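PDB 2CKS: endoglucanase E-5 from Thermobifida fusca, which hydrolyses internal beta-1,4-glucosidic linkages in cellulose, lichenin and cereal beta-D-glucans, through the family 5 glycoside hydrolase catalytic domain that makes up this chain. Local coordinates for residues Glu139-Trp145 with Val170-Ser176; Ser150-Glu154 with Asn192-Ala196; Ser177-Ser181 with Asn213-Leu218; Pro186-Ala190 with Glu220-Phe225. The contacts are given in a common frame with arbitrary orientation. Residues are numbered along the deposited sequence.

Contact 1. Residues Glu139-Trp145 with Val170-Ser176; sequences EPNGVSW and VGTRGWS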
loop_
_atom_site.group_PDB
_atom_site.type_symbol
_atom_site.label_atom_id
_atom_site.label_comp_id
_atom_site.label_asym_id
_atom_site.label_seq_id
_atom_site.Cartn_x
_atom_site.Cartn_y
_atom_site.Cartn_z
ATOM N N GLU A 139 1.350 9.296 2.036
ATOM C CA GLU A 139 2.047 9.759 3.243
ATOM C C GLU A 139 1.840 11.251 3.515
ATOM O O GLU A 139 2.726 12.064 3.269
ATOM C CB GLU A 139 3.543 9.413 3.170
ATOM C CG GLU A 139 3.830 7.951 3.484
ATOM C CD GLU A 139 5.295 7.646 3.750
ATOM O OE1 GLU A 139 6.149 8.537 3.518
ATOM O OE2 GLU A 139 5.600 6.502 4.193
ATOM N N PRO A 140 0.679 11.604 4.066
ATOM C CA PRO A 140 0.457 12.986 4.518
ATOM C C PRO A 140 1.528 13.366 5.523
ATOM O O PRO A 140 1.903 12.543 6.347
ATOM C CB PRO A 140 -0.917 12.928 5.210
ATOM C CG PRO A 140 -1.604 11.718 4.626
ATOM C CD PRO A 140 -0.487 10.747 4.352
ATOM N N ASN A 141 2.053 14.576 5.432
ATOM C CA ASN A 141 2.980 15.062 6.437
ATOM C C ASN A 141 2.917 16.580 6.541
ATOM O O ASN A 141 2.614 17.271 5.566
ATOM C CB ASN A 141 4.411 14.554 6.161
ATOM C CG ASN A 141 4.939 14.962 4.801
ATOM O OD1 ASN A 141 5.638 15.973 4.680
ATOM N ND2 ASN A 141 4.638 14.163 3.766
ATOM N N GLY A 142 3.166 17.070 7.750
ATOM C CA GLY A 142 3.120 18.491 8.042
ATOM C C GLY A 142 1.713 19.041 8.179
ATOM O O GLY A 142 1.532 20.258 8.221
ATOM N N VAL A 143 0.721 18.150 8.259
ATOM C CA VAL A 143 -0.687 18.537 8.332
ATOM C C VAL A 143 -1.398 17.878 9.516
ATOM O O VAL A 143 -1.020 16.798 9.989
ATOM C CB VAL A 143 -1.453 18.226 7.010
ATOM C CG1 VAL A 143 -0.933 19.085 5.862
ATOM C CG2 VAL A 143 -1.382 16.739 6.661
ATOM N N SER A 144 -2.446 18.541 9.989
ATOM C CA SER A 144 -3.243 18.034 11.091
ATOM C C SER A 144 -4.090 16.860 10.641
ATOM O O SER A 144 -4.390 16.711 9.450
ATOM C CB SER A 144 -4.170 19.125 11.621
ATOM O OG SER A 144 -5.146 19.466 10.656
ATOM N N TRP A 145 -4.510 16.052 11.605
ATOM C CA TRP A 145 -5.465 14.989 11.324
ATOM C C TRP A 145 -6.778 15.545 10.771
ATOM O O TRP A 145 -7.332 15.001 9.817
ATOM C CB TRP A 145 -5.725 14.096 12.543
ATOM C CG TRP A 145 -6.852 13.158 12.248
ATOM C CD1 TRP A 145 -8.068 13.138 12.832
ATOM C CD2 TRP A 145 -6.888 12.163 11.213
ATOM N NE1 TRP A 145 -8.866 12.185 12.246
ATOM C CE2 TRP A 145 -8.161 11.573 11.246
ATOM C CE3 TRP A 145 -5.970 11.714 10.256
ATOM C CZ2 TRP A 145 -8.539 10.556 10.372
ATOM C CZ3 TRP A 145 -6.347 10.713 9.387
ATOM C CH2 TRP A 145 -7.619 10.146 9.447
ATOM N N VAL A 170 -7.057 5.348 3.870
ATOM C CA VAL A 170 -6.796 6.754 4.124
ATOM C C VAL A 170 -5.470 6.906 4.862
ATOM O O VAL A 170 -5.257 6.288 5.906
ATOM C CB VAL A 170 -7.909 7.361 4.972
ATOM C CG1 VAL A 170 -7.615 8.832 5.298
ATOM C CG2 VAL A 170 -9.244 7.220 4.252
ATOM N N GLY A 171 -4.585 7.726 4.316
ATOM C CA GLY A 171 -3.301 8.007 4.931
ATOM C C GLY A 171 -3.471 8.703 6.269
ATOM O O GLY A 171 -4.509 9.284 6.533
ATOM N N THR A 172 -2.449 8.627 7.107
ATOM C CA THR A 172 -2.512 9.189 8.449
ATOM C C THR A 172 -1.373 10.171 8.705
ATOM O O THR A 172 -0.459 10.329 7.892
ATOM C CB THR A 172 -2.576 8.062 9.517
ATOM O OG1 THR A 172 -1.450 7.180 9.420
ATOM C CG2 THR A 172 -3.795 7.171 9.300
ATOM N N ARG A 173 -1.452 10.860 9.832
ATOM C CA ARG A 173 -0.491 11.913 10.147
ATOM C C ARG A 173 0.942 11.407 10.205
ATOM O O ARG A 173 1.198 10.293 10.641
ATOM C CB ARG A 173 -0.814 12.501 11.511
ATOM C CG ARG A 173 -1.910 13.498 11.536
ATOM C CD ARG A 173 -1.957 14.224 12.875
ATOM N NE ARG A 173 -0.893 15.219 13.016
ATOM C CZ ARG A 173 -0.463 15.720 14.177
ATOM N NH1 ARG A 173 -0.993 15.340 15.339
ATOM N NH2 ARG A 173 0.505 16.627 14.176
ATOM N N GLY A 174 1.881 12.250 9.787
ATOM C CA GLY A 174 3.287 11.977 10.000
ATOM C C GLY A 174 3.808 10.821 9.179
ATOM O O GLY A 174 4.308 9.831 9.713
ATOM N N TRP A 175 3.695 10.965 7.867
ATOM C CA TRP A 175 4.078 9.920 6.920
ATOM C C TRP A 175 3.350 8.610 7.213
ATOM O O TRP A 175 3.929 7.522 7.200
ATOM C CB TRP A 175 5.594 9.725 6.895
ATOM C CG TRP A 175 6.313 10.945 6.468
ATOM C CD1 TRP A 175 6.617 11.313 5.197
ATOM C CD2 TRP A 175 6.802 11.982 7.317
ATOM N NE1 TRP A 175 7.293 12.509 5.201
ATOM C CE2 TRP A 175 7.413 12.947 6.493
ATOM C CE3 TRP A 175 6.807 12.186 8.698
ATOM C CZ2 TRP A 175 8.017 14.098 7.005
ATOM C CZ3 TRP A 175 7.405 13.334 9.207
ATOM C CH2 TRP A 175 7.998 14.271 8.359
ATOM N N SER A 176 2.052 8.734 7.449
ATOM C CA SER A 176 1.195 7.594 7.751
ATOM C C SER A 176 1.755 6.753 8.900
ATOM O O SER A 176 1.767 5.526 8.847
ATOM C CB SER A 176 0.922 6.770 6.492
ATOM O OG SER A 176 -0.023 7.451 5.680
HETATM O O HOH W 1 0.951 15.130 9.186
#
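Trp-175 lays one face of its indole over the side chain of Asn-141, whose CB stands 3.6 Å from the centroid of the Trp-175 five-membered ring and 18° off its normal, a CH-pi contact. The ring edge faces Glu-139, with OE1 of Glu-139 3.3 Å from CD1 of Trp-175. The backbones are tied by Trp-175 N to Pro-140 O (2.8 Å, 142°), and Asn-141 ND2 turns back to Glu-139 O (2.9 Å). One water receives a bond from Gly-174 N (3.1 Å) and donates to Val-143 O (2.7 Å). At Gly-171 an ideal CB would come 2.7 Å from Pro-140 CD, a clash that glycine avoids. Trp-145 rests the CZ3 edge of its ring 3.7 Å from Gly-171 O. Glu-139 also bonds His-204 through OE2 and, with Glu-231, holds a zinc ion. By similarity Glu-139 is the proton donor and Glu-231 the nucleophile; the position of these loops, after barrel strands 132-135 and 168-170, is consistent with the acid/base side of a family 5 TIM-barrel active site.

Contact 2. Residues Ser150-Glu154 with Asn192-Ala196; sequences SYAEE and NPVNA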
loop_
_atom_site.group_PDB
_atom_site.type_symbol
_atom_site.label_atom_id
_atom_site.label_comp_id
_atom_site.label_asym_id
_atom_site.label_seq_id
_atom_site.Cartn_x
_atom_site.Cartn_y
_atom_site.Cartn_z
ATOM N N SER A 150 -10.702 16.026 6.292
ATOM C CA SER A 150 -11.479 16.837 5.356
ATOM C C SER A 150 -11.068 16.556 3.906
ATOM O O SER A 150 -11.910 16.578 3.019
ATOM C CB SER A 150 -11.387 18.332 5.688
ATOM O OG SER A 150 -10.052 18.800 5.659
ATOM N N TYR A 151 -9.788 16.263 3.673
ATOM C CA TYR A 151 -9.324 15.864 2.347
ATOM C C TYR A 151 -10.017 14.568 1.943
ATOM O O TYR A 151 -10.527 14.452 0.832
ATOM C CB TYR A 151 -7.799 15.668 2.326
ATOM C CG TYR A 151 -7.307 14.902 1.112
ATOM C CD1 TYR A 151 -7.126 15.533 -0.119
ATOM C CD2 TYR A 151 -7.044 13.540 1.186
ATOM C CE1 TYR A 151 -6.681 14.822 -1.232
ATOM C CE2 TYR A 151 -6.624 12.829 0.080
ATOM C CZ TYR A 151 -6.437 13.466 -1.120
ATOM O OH TYR A 151 -5.995 12.719 -2.197
ATOM N N ALA A 152 -10.033 13.598 2.855
ATOM C CA ALA A 152 -10.612 12.290 2.591
ATOM C C ALA A 152 -12.086 12.444 2.242
ATOM O O ALA A 152 -12.591 11.810 1.331
ATOM C CB ALA A 152 -10.439 11.361 3.804
ATOM N N GLU A 153 -12.759 13.348 2.939
ATOM C CA GLU A 153 -14.189 13.553 2.747
ATOM C C GLU A 153 -14.507 14.299 1.437
ATOM O O GLU A 153 -15.648 14.281 0.976
ATOM C CB GLU A 153 -14.775 14.223 3.999
ATOM C CG GLU A 153 -14.758 13.248 5.174
ATOM C CD GLU A 153 -15.110 13.833 6.524
ATOM O OE1 GLU A 153 -15.210 13.029 7.480
ATOM O OE2 GLU A 153 -15.299 15.064 6.646
ATOM N N GLU A 154 -13.496 14.922 0.832
ATOM C CA GLU A 154 -13.606 15.505 -0.513
ATOM C C GLU A 154 -13.407 14.461 -1.628
ATOM O O GLU A 154 -14.060 14.527 -2.662
ATOM C CB GLU A 154 -12.604 16.666 -0.689
ATOM C CG GLU A 154 -12.886 17.866 0.206
ATOM C CD GLU A 154 -11.807 18.938 0.181
ATOM O OE1 GLU A 154 -10.741 18.764 0.793
ATOM O OE2 GLU A 154 -12.029 19.966 -0.453
ATOM N N ASN A 192 -12.067 11.324 15.987
ATOM C CA ASN A 192 -12.568 12.125 14.876
ATOM C C ASN A 192 -12.408 11.350 13.561
ATOM O O ASN A 192 -11.628 11.730 12.702
ATOM C CB ASN A 192 -11.796 13.453 14.823
ATOM C CG ASN A 192 -12.400 14.456 13.863
ATOM O OD1 ASN A 192 -13.556 14.333 13.461
ATOM N ND2 ASN A 192 -11.612 15.471 13.501
ATOM N N PRO A 193 -13.130 10.247 13.408
ATOM C CA PRO A 193 -12.898 9.356 12.269
ATOM C C PRO A 193 -13.444 9.926 10.965
ATOM O O PRO A 193 -14.323 10.796 10.978
ATOM C CB PRO A 193 -13.637 8.082 12.674
ATOM C CG PRO A 193 -14.730 8.554 13.542
ATOM C CD PRO A 193 -14.201 9.745 14.292
ATOM N N VAL A 194 -12.907 9.451 9.848
ATOM C CA VAL A 194 -13.474 9.772 8.545
ATOM C C VAL A 194 -14.935 9.293 8.553
ATOM O O VAL A 194 -15.213 8.174 8.977
ATOM C CB VAL A 194 -12.663 9.109 7.415
ATOM C CG1 VAL A 194 -13.374 9.251 6.072
ATOM C CG2 VAL A 194 -11.274 9.711 7.351
ATOM N N ASN A 195 -15.843 10.164 8.108
ATOM C CA ASN A 195 -17.291 9.913 8.126
ATOM C C ASN A 195 -17.694 9.116 6.885
ATOM O O ASN A 195 -18.413 9.591 6.014
ATOM C CB ASN A 195 -18.064 11.247 8.214
ATOM C CG ASN A 195 -19.559 11.063 8.486
ATOM O OD1 ASN A 195 -19.964 10.475 9.497
ATOM N ND2 ASN A 195 -20.386 11.593 7.590
ATOM N N ALA A 196 -17.164 7.910 6.802
ATOM C CA ALA A 196 -17.505 6.951 5.773
ATOM C C ALA A 196 -17.164 5.598 6.341
ATOM O O ALA A 196 -16.378 5.487 7.289
ATOM C CB ALA A 196 -16.717 7.198 4.506
#
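Helix 145-162 contributes one turn, Ser-150 to Glu-154, while Asn-192 to Ala-196 belongs to the irregular connection leading into strand 199-206. The closest CA pair, Glu-153 and Val-194, is 7.0 Å apart, so the backbones do not touch and side chains bridge the gap. Asn-195 centres an inverse gamma turn (phi -84°, psi 63°), with a weak Ala-196 N to Val-194 O bond of 2.9 Å across it. The CA-to-CB bond of Glu-153 points sideways, yet its extended side chain (chi2 171°) carries OE1 to within 3.0 Å of Asn-195 N, a hydrogen bond with an angle of 162°. The same OE1 forms a salt bridge with Lys-149, one helical turn earlier. Next to it along the helix, Ala-152 points toward the loop, its CB 4.0 Å from CG2 of Val-194, and Glu-153 CG lies 4.3 Å from Val-194 CG1. Val-194 also packs on Ile-156 of the same helix. The two segments bury only 150 Å² together. Their direct polar link is therefore a single carboxylate-to-NH bond beside a small apolar patch, made to the main chain of Asn-195 and not to its side chain, with the acceptor oxygen shared with Lys-149.

Contact 3. Residues Ser177-Ser181 with Asn213-Leu218; sequences SLGVS and NYLNAL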
loop_
_atom_site.group_PDB
_atom_site.type_symbol
_atom_site.label_atom_id
_atom_site.label_comp_id
_atom_site.label_asym_id
_atom_site.label_seq_id
_atom_site.Cartn_x
_atom_site.Cartn_y
_atom_site.Cartn_z
ATOM N N SER A 177 2.189 7.434 9.956
ATOM C CA SER A 177 2.648 6.762 11.170
ATOM C C SER A 177 1.588 6.765 12.270
ATOM O O SER A 177 1.917 6.621 13.438
ATOM C CB SER A 177 3.927 7.421 11.676
ATOM O OG SER A 177 3.675 8.756 12.084
ATOM N N LEU A 178 0.322 6.916 11.888
ATOM C CA LEU A 178 -0.780 7.073 12.836
ATOM C C LEU A 178 -0.508 8.233 13.798
ATOM O O LEU A 178 -0.970 8.228 14.942
ATOM C CB LEU A 178 -1.055 5.768 13.600
ATOM C CG LEU A 178 -1.529 4.577 12.750
ATOM C CD1 LEU A 178 -1.327 3.273 13.498
ATOM C CD2 LEU A 178 -2.979 4.738 12.347
ATOM N N GLY A 179 0.240 9.227 13.324
ATOM C CA GLY A 179 0.602 10.376 14.130
ATOM C C GLY A 179 1.845 10.216 14.987
ATOM O O GLY A 179 2.299 11.196 15.556
ATOM N N VAL A 180 2.408 9.014 15.081
ATOM C CA VAL A 180 3.507 8.760 16.025
ATOM C C VAL A 180 4.726 9.660 15.763
ATOM O O VAL A 180 5.330 10.188 16.699
ATOM C CB VAL A 180 3.927 7.270 16.025
ATOM C CG1 VAL A 180 5.160 7.043 16.901
ATOM C CG2 VAL A 180 2.781 6.387 16.492
ATOM N N SER A 181 5.069 9.846 14.495
ATOM C CA SER A 181 6.248 10.623 14.122
ATOM C C SER A 181 6.076 12.124 14.367
ATOM O O SER A 181 7.062 12.866 14.375
ATOM C CB SER A 181 6.600 10.379 12.657
ATOM O OG SER A 181 5.755 11.122 11.804
ATOM N N ASN A 213 7.511 1.994 20.315
ATOM C CA ASN A 213 6.456 3.008 20.267
ATOM C C ASN A 213 5.631 2.953 18.977
ATOM O O ASN A 213 4.447 3.269 18.991
ATOM C CB ASN A 213 6.971 4.431 20.576
ATOM C CG ASN A 213 7.945 4.976 19.530
ATOM O OD1 ASN A 213 7.927 6.170 19.230
ATOM N ND2 ASN A 213 8.823 4.122 19.015
ATOM N N TYR A 214 6.248 2.533 17.878
ATOM C CA TYR A 214 5.524 2.345 16.622
ATOM C C TYR A 214 4.729 1.034 16.642
ATOM O O TYR A 214 3.572 1.000 16.220
ATOM C CB TYR A 214 6.496 2.388 15.434
ATOM C CG TYR A 214 6.956 3.782 15.092
ATOM C CD1 TYR A 214 6.451 4.457 13.986
ATOM C CD2 TYR A 214 7.903 4.423 15.870
ATOM C CE1 TYR A 214 6.884 5.754 13.676
ATOM C CE2 TYR A 214 8.345 5.704 15.567
ATOM C CZ TYR A 214 7.828 6.363 14.475
ATOM O OH TYR A 214 8.271 7.636 14.188
ATOM N N LEU A 215 5.345 -0.034 17.140
ATOM C CA LEU A 215 4.674 -1.326 17.281
ATOM C C LEU A 215 3.450 -1.205 18.197
ATOM O O LEU A 215 2.379 -1.710 17.883
ATOM C CB LEU A 215 5.660 -2.383 17.808
ATOM C CG LEU A 215 5.167 -3.823 17.928
ATOM C CD1 LEU A 215 5.000 -4.434 16.558
ATOM C CD2 LEU A 215 6.143 -4.649 18.761
ATOM N N ASN A 216 3.618 -0.524 19.321
ATOM C CA ASN A 216 2.511 -0.279 20.244
ATOM C C ASN A 216 1.356 0.496 19.604
ATOM O O ASN A 216 0.187 0.168 19.829
ATOM C CB ASN A 216 2.998 0.461 21.499
ATOM C CG ASN A 216 3.837 -0.424 22.423
ATOM O OD1 ASN A 216 3.813 -1.637 22.322
ATOM N ND2 ASN A 216 4.580 0.199 23.324
ATOM N N ALA A 217 1.683 1.509 18.806
ATOM C CA ALA A 217 0.669 2.313 18.128
ATOM C C ALA A 217 -0.127 1.482 17.134
ATOM O O ALA A 217 -1.324 1.685 16.981
ATOM C CB ALA A 217 1.306 3.509 17.434
ATOM N N LEU A 218 0.534 0.557 16.450
ATOM C CA LEU A 218 -0.154 -0.329 15.519
ATOM C C LEU A 218 -1.132 -1.254 16.256
ATOM O O LEU A 218 -2.265 -1.441 15.818
ATOM C CB LEU A 218 0.863 -1.133 14.712
ATOM C CG LEU A 218 0.302 -2.118 13.690
ATOM C CD1 LEU A 218 -0.611 -1.416 12.695
ATOM C CD2 LEU A 218 1.451 -2.791 12.982
#
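A type I' beta turn, uncommon outside beta hairpins, runs from Ser-177 to Val-180 and sets its last residue against a tyrosine ring. The evidence is in its two central residues, Leu-178 (phi 55°, psi 29°) and Gly-179 (phi 86°, psi -8°), and in the bond from Val-180 N to Ser-177 O at 2.9 Å. At the angles of Gly-179 a side chain would be jammed against the preceding carbonyl oxygen, which favours glycine there. CG1 of Val-180 then lies 3.6 Å from the centroid of the Tyr-214 ring and 11° off its normal, a CH-pi contact over the face, while its CG2 meets Ala-217 CB at 3.4 Å. Tyr-214 and Ala-217 lie three residues apart on helix 212-224, so Val-180 touches a single side of that helix. This is TIM-barrel architecture: the loop that follows strand 168-170 and helix 173-176 packs on the helix between strands 199-206 and 227-233, and Phe-203 of strand 199-206 touches Leu-178, Tyr-214 and Leu-218. Leu-178 puts CD1 3.8 Å from Ala-217 O. On the loop side Ser-177 OG accepts a hydrogen bond from Ser-181 N (3.0 Å, 168°) and also bonds Gly-174 O. Ser-177 CB comes 3.9 Å from Tyr-214 CE1, and Tyr-214 OH lies 3.6 Å from Ser-181 CB; the ring of Tyr-214 also stacks with His-210.

Contact 4. Residues Pro186-Ala190 with Glu220-Phe225; sequences PAEIA and EASELF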
loop_
_atom_site.group_PDB
_atom_site.type_symbol
_atom_site.label_atom_id
_atom_site.label_comp_id
_atom_site.label_asym_id
_atom_site.label_seq_id
_atom_site.Cartn_x
_atom_site.Cartn_y
_atom_site.Cartn_z
ATOM N N PRO A 186 -2.909 6.965 17.290
ATOM C CA PRO A 186 -4.180 6.582 16.660
ATOM C C PRO A 186 -5.445 7.010 17.403
ATOM O O PRO A 186 -6.508 7.052 16.793
ATOM C CB PRO A 186 -4.094 5.053 16.578
ATOM C CG PRO A 186 -3.052 4.658 17.568
ATOM C CD PRO A 186 -2.117 5.794 17.709
ATOM N N ALA A 187 -5.346 7.336 18.687
ATOM C CA ALA A 187 -6.518 7.809 19.419
ATOM C C ALA A 187 -7.119 9.061 18.774
ATOM O O ALA A 187 -8.322 9.272 18.817
ATOM C CB ALA A 187 -6.172 8.079 20.875
ATOM N N GLU A 188 -6.271 9.887 18.165
ATOM C CA GLU A 188 -6.722 11.085 17.468
ATOM C C GLU A 188 -7.697 10.749 16.340
ATOM O O GLU A 188 -8.692 11.436 16.139
ATOM C CB GLU A 188 -5.509 11.808 16.907
ATOM C CG GLU A 188 -5.804 13.088 16.176
ATOM C CD GLU A 188 -4.562 13.928 15.993
ATOM O OE1 GLU A 188 -3.476 13.354 15.708
ATOM O OE2 GLU A 188 -4.682 15.161 16.137
ATOM N N ILE A 189 -7.400 9.677 15.611
ATOM C CA ILE A 189 -8.269 9.215 14.527
ATOM C C ILE A 189 -9.591 8.686 15.071
ATOM O O ILE A 189 -10.662 9.006 14.560
ATOM C CB ILE A 189 -7.552 8.111 13.701
ATOM C CG1 ILE A 189 -6.303 8.680 13.024
ATOM C CG2 ILE A 189 -8.508 7.478 12.674
ATOM C CD1 ILE A 189 -5.284 7.606 12.603
ATOM N N ALA A 190 -9.521 7.864 16.112
ATOM C CA ALA A 190 -10.719 7.246 16.673
ATOM C C ALA A 190 -11.689 8.281 17.216
ATOM O O ALA A 190 -12.906 8.085 17.114
ATOM C CB ALA A 190 -10.344 6.262 17.749
ATOM N N GLU A 220 -2.492 -0.607 19.193
ATOM C CA GLU A 220 -3.531 0.295 19.676
ATOM C C GLU A 220 -4.559 0.613 18.587
ATOM O O GLU A 220 -5.757 0.536 18.813
ATOM C CB GLU A 220 -2.886 1.586 20.185
ATOM C CG GLU A 220 -3.858 2.579 20.787
ATOM C CD GLU A 220 -3.210 3.888 21.198
ATOM O OE1 GLU A 220 -1.984 4.071 20.976
ATOM O OE2 GLU A 220 -3.940 4.742 21.751
ATOM N N ALA A 221 -4.078 0.937 17.394
ATOM C CA ALA A 221 -4.955 1.327 16.301
ATOM C C ALA A 221 -5.870 0.179 15.917
ATOM O O ALA A 221 -7.047 0.388 15.629
ATOM C CB ALA A 221 -4.122 1.751 15.101
ATOM N N SER A 222 -5.326 -1.035 15.926
ATOM C CA SER A 222 -6.068 -2.200 15.460
ATOM C C SER A 222 -7.244 -2.539 16.389
ATOM O O SER A 222 -8.169 -3.231 15.974
ATOM C CB SER A 222 -5.134 -3.398 15.273
ATOM O OG SER A 222 -4.717 -3.924 16.514
ATOM N N GLU A 223 -7.217 -2.041 17.630
ATOM C CA GLU A 223 -8.383 -2.134 18.528
ATOM C C GLU A 223 -9.549 -1.237 18.100
ATOM O O GLU A 223 -10.694 -1.519 18.437
ATOM C CB GLU A 223 -8.036 -1.719 19.961
ATOM C CG GLU A 223 -6.911 -2.480 20.621
ATOM C CD GLU A 223 -7.231 -3.941 20.865
ATOM O OE1 GLU A 223 -8.415 -4.307 21.087
ATOM O OE2 GLU A 223 -6.273 -4.737 20.853
ATOM N N LEU A 224 -9.246 -0.146 17.393
ATOM C CA LEU A 224 -10.188 0.963 17.181
ATOM C C LEU A 224 -10.781 1.046 15.773
ATOM O O LEU A 224 -11.896 1.518 15.599
ATOM C CB LEU A 224 -9.493 2.296 17.484
ATOM C CG LEU A 224 -8.745 2.405 18.822
ATOM C CD1 LEU A 224 -7.811 3.589 18.853
ATOM C CD2 LEU A 224 -9.733 2.478 19.960
ATOM N N PHE A 225 -10.011 0.633 14.776
ATOM C CA PHE A 225 -10.418 0.778 13.375
ATOM C C PHE A 225 -9.553 -0.125 12.497
ATOM O O PHE A 225 -8.531 -0.622 12.965
ATOM C CB PHE A 225 -10.318 2.237 12.914
ATOM C CG PHE A 225 -9.041 2.926 13.313
ATOM C CD1 PHE A 225 -7.861 2.706 12.621
ATOM C CD2 PHE A 225 -9.031 3.831 14.376
ATOM C CE1 PHE A 225 -6.687 3.354 12.986
ATOM C CE2 PHE A 225 -7.862 4.471 14.751
ATOM C CZ PHE A 225 -6.690 4.244 14.047
HETATM O O HOH W 2 -3.094 7.312 20.665
#
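Largely apolar packing on the outer layer of the barrel brings Pro-186 to Ala-190, at the start of the short helix 187-191, against the last part of helix 212-224 and Phe-225, which follows it. The CA atoms of Pro-186 and Ala-221 are 5.3 Å apart and those of Ala-190 and Leu-224 6.3 Å, a close approach consistent with an alanine in each of the two pairs. Pro-186 CB touches Ala-221 CB at 3.6 Å and Phe-225 CZ at 3.7 Å. At Phe-225 the chain has turned extended (phi -164°, psi 165°), and its ring packs against Pro-186 to Ala-190: Ile-189 CG2 sits over the face, 4.1 Å from the ring centroid and 25° off the normal, a CH-pi contact, whereas Pro-186 O lies at the edge, 3.6 Å from CE2 of Phe-225. Tyr-201 of strand 199-206 meets the same phenyl group edge-to-face. Leu-224 completes the apolar set with CD1 3.8 Å from Ala-190 CB. At the exposed margin the extended Glu-220 places OE1 3.6 Å from Pro-186 CG, and its OE2 accepts a bond from a water (2.9 Å) that itself accepts from Ala-187 N (3.0 Å). No direct hydrogen bond joins the segments, which bury 316 Å² in all. Cohesion thus rests on shape and apolar contact around Pro-186 and Phe-225, with polar linkage confined to one water.

All four contacts lie in residues 139-225 of one eight-stranded TIM barrel, around strands 168-170 and 199-206. Contacts 3 and 4, centres 10 Å apart, share helix 212-224 and meet through Leu-178 against Ala-221 and Ile-189. Contact 1 is, centre to centre, 12 to 14 Å from the others: Arg-173 joins contact 4 by a salt bridge to Glu-188, and Trp-145 NE1 probably bonds Asn-192 O of contact 2. Contacts 2 and 3 (centres 20 Å, nearest atoms about 11 Å apart) do not touch. Along the chain contact 1 closes before contacts 3 and 4 open; contact 2 crosses all three, and 3 crosses 4. Packing thus runs from the outer helices to the loop of Glu-139, the probable proton donor.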